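Local coordinates for putative uncharacterized protein (Methanosarcina barkeri str. Fusaro, PDB 3P43) that probably acts as a manganese-dependent 3'-phosphoesterase of the LigD family, trimming the 3' ends of DNA during repair, at residues E77-P80 with L81-D85. Residues are numbered along the deposited sequence; the frame is centred on the assembly and turned at random.
Sequences EDHP and LAYAD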
ATOM      1  N   GLU A  77      -7.052  -8.090   0.538  1.00 26.65           N
ATOM      2  CA  GLU A  77      -7.060  -8.844   1.784  1.00 26.05           C
ATOM      3  C   GLU A  77      -5.772  -8.648   2.577  1.00 19.89           C
ATOM      4  O   GLU A  77      -4.731  -8.343   2.010  1.00 18.19           O
ATOM      5  CB  GLU A  77      -7.323 -10.325   1.515  1.00 30.05           C
ATOM      6  CG  GLU A  77      -8.804 -10.659   1.394  1.00 34.16           C
ATOM      7  CD  GLU A  77      -9.140 -11.396   0.115  1.00 48.27           C
ATOM      8  OE1 GLU A  77      -8.368 -12.300  -0.272  1.00 49.52           O
ATOM      9  OE2 GLU A  77     -10.180 -11.076  -0.501  1.00 52.11           O
ATOM     10  N   ASP A  78      -5.863  -8.802   3.897  1.00 22.91           N
ATOM     11  CA  ASP A  78      -4.690  -8.781   4.762  1.00 18.31           C
ATOM     12  C   ASP A  78      -3.653  -9.803   4.314  1.00 18.00           C
ATOM     13  O   ASP A  78      -3.993 -10.893   3.853  1.00 17.32           O
ATOM     14  CB  ASP A  78      -5.091  -9.102   6.202  1.00 21.18           C
ATOM     15  CG  ASP A  78      -5.986  -8.050   6.806  1.00 22.98           C
ATOM     16  OD1 ASP A  78      -6.130  -6.974   6.187  1.00 22.85           O
ATOM     17  OD2 ASP A  78      -6.546  -8.301   7.897  1.00 27.78           O
ATOM     18  N   HIS A  79      -2.383  -9.458   4.459  1.00 15.62           N
ATOM     19  CA  HIS A  79      -1.323 -10.423   4.226  1.00 16.44           C
ATOM     20  C   HIS A  79      -0.592 -10.627   5.529  1.00 18.30           C
ATOM     21  O   HIS A  79      -0.577  -9.729   6.371  1.00 19.71           O
ATOM     22  CB  HIS A  79      -0.353  -9.907   3.166  1.00 19.12           C
ATOM     23  CG  HIS A  79      -0.895  -9.974   1.775  1.00 20.15           C
ATOM     24  ND1 HIS A  79      -2.058  -9.339   1.399  1.00 21.78           N
ATOM     25  CD2 HIS A  79      -0.437 -10.607   0.670  1.00 20.71           C
ATOM     26  CE1 HIS A  79      -2.292  -9.574   0.120  1.00 26.42           C
ATOM     27  NE2 HIS A  79      -1.323 -10.339  -0.346  1.00 26.36           N
ATOM     28  N   PRO A  80       0.021 -11.808   5.706  1.00 19.09           N
ATOM     29  CA  PRO A  80       0.836 -12.028   6.899  1.00 22.83           C
ATOM     30  C   PRO A  80       2.055 -11.115   6.868  1.00 18.90           C
ATOM     31  O   PRO A  80       2.549 -10.759   5.800  1.00 18.71           O
ATOM     32  CB  PRO A  80       1.249 -13.499   6.777  1.00 22.04           C
ATOM     33  CG  PRO A  80       1.148 -13.804   5.320  1.00 23.85           C
ATOM     34  CD  PRO A  80       0.009 -12.980   4.813  1.00 21.77           C
ATOM     35  N   LEU A  81       2.523 -10.739   8.048  1.00 18.16           N
ATOM     36  CA  LEU A  81       3.637  -9.818   8.199  1.00 19.77           C
ATOM     37  C   LEU A  81       4.880 -10.267   7.431  1.00 22.86           C
ATOM     38  O   LEU A  81       5.596  -9.446   6.854  1.00 22.72           O
ATOM     39  CB  LEU A  81       3.949  -9.653   9.687  1.00 27.26           C
ATOM     40  CG  LEU A  81       4.568  -8.347  10.177  1.00 30.90           C
ATOM     41  CD1 LEU A  81       4.053  -7.166   9.381  1.00 28.26           C
ATOM     42  CD2 LEU A  81       4.262  -8.173  11.658  1.00 33.15           C
ATOM     43  N   ALA A  82       5.121 -11.575   7.409  1.00 22.81           N
ATOM     44  CA  ALA A  82       6.314 -12.127   6.770  1.00 21.55           C
ATOM     45  C   ALA A  82       6.351 -11.859   5.264  1.00 26.55           C
ATOM     46  O   ALA A  82       7.394 -11.994   4.620  1.00 24.91           O
ATOM     47  CB  ALA A  82       6.422 -13.614   7.051  1.00 22.29           C
ATOM     48  N   TYR A  83       5.207 -11.474   4.711  1.00 24.01           N
ATOM     49  CA  TYR A  83       5.107 -11.188   3.291  1.00 20.32           C
ATOM     50  C   TYR A  83       5.868  -9.915   2.928  1.00 20.92           C
ATOM     51  O   TYR A  83       6.213  -9.705   1.769  1.00 18.87           O
ATOM     52  CB  TYR A  83       3.643 -11.069   2.874  1.00 23.13           C
ATOM     53  CG  TYR A  83       3.392 -11.427   1.427  1.00 21.30           C
ATOM     54  CD1 TYR A  83       3.500 -12.739   0.993  1.00 24.19           C
ATOM     55  CD2 TYR A  83       3.041 -10.458   0.500  1.00 20.56           C
ATOM     56  CE1 TYR A  83       3.272 -13.075  -0.327  1.00 25.52           C
ATOM     57  CE2 TYR A  83       2.806 -10.782  -0.818  1.00 22.94           C
ATOM     58  CZ  TYR A  83       2.922 -12.094  -1.226  1.00 26.10           C
ATOM     59  OH  TYR A  83       2.691 -12.428  -2.538  1.00 20.38           O
ATOM     60  N   ALA A  84       6.132  -9.071   3.922  1.00 21.50           N
ATOM     61  CA  ALA A  84       6.895  -7.844   3.700  1.00 23.09           C
ATOM     62  C   ALA A  84       8.309  -8.148   3.205  1.00 24.99           C
ATOM     63  O   ALA A  84       9.005  -7.274   2.685  1.00 26.10           O
ATOM     64  CB  ALA A  84       6.946  -7.013   4.970  1.00 23.07           C
ATOM     65  N   ASP A  85       8.725  -9.395   3.371  1.00 23.72           N
ATOM     66  CA  ASP A  85      10.066  -9.814   2.995  1.00 22.91           C
ATOM     67  C   ASP A  85      10.078 -10.576   1.675  1.00 21.94           C
ATOM     68  O   ASP A  85      11.142 -10.961   1.199  1.00 20.32           O
ATOM     69  CB  ASP A  85      10.656 -10.713   4.086  1.00 25.24           C
ATOM     70  CG  ASP A  85      11.077  -9.940   5.316  1.00 30.14           C
ATOM     71  OD1 ASP A  85      11.421  -8.745   5.189  1.00 33.21           O
ATOM     72  OD2 ASP A  85      11.083 -10.538   6.412  1.00 40.53           O
TER
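His79 and Tyr83, four residues apart round the turn, lay their rings against each other at a slant. The imidazole leads with one carbon: His79 CD2 sits over a face of the phenol ring, toward its rim, 3.5 Å from Tyr83 CD2. The planes are inclined by 47° and the centroids lie 4.9 Å apart. Tyr83 reaches back because its CG lies anti to the backbone N (chi1 -152°), which swings the ring toward the histidine.

The imidazole is also held by a hydrogen bond from His79 ND1 to Glu77 O, 2.9 Å long and somewhat bent at 133°. Glu77 O lies close to the imidazole plane, so this bond limits rotation of the ring and turns NE2 away from Glu77. Cutting this side chain back to an alanine would probably leave Glu77 O without this donor and remove the carbon that rests on the Tyr83 face.

In the backbone, Tyr83 N donates to Pro80 O at 3.0 Å, and Ala84 N and Asp85 N repeat the i to i-3 pattern on Leu81 O and Ala82 O. Tyr83 also touches Arg47 of strand 42-50.

This is a strand running into a 3-10 turn in the LigD phosphoesterase beta barrel, beside the manganese site of His37, His43 and Asp45; the side chain of His79 lies about 6 Å from the metal and about 5 Å from a phosphate ion that probably came from the crystallisation liquor.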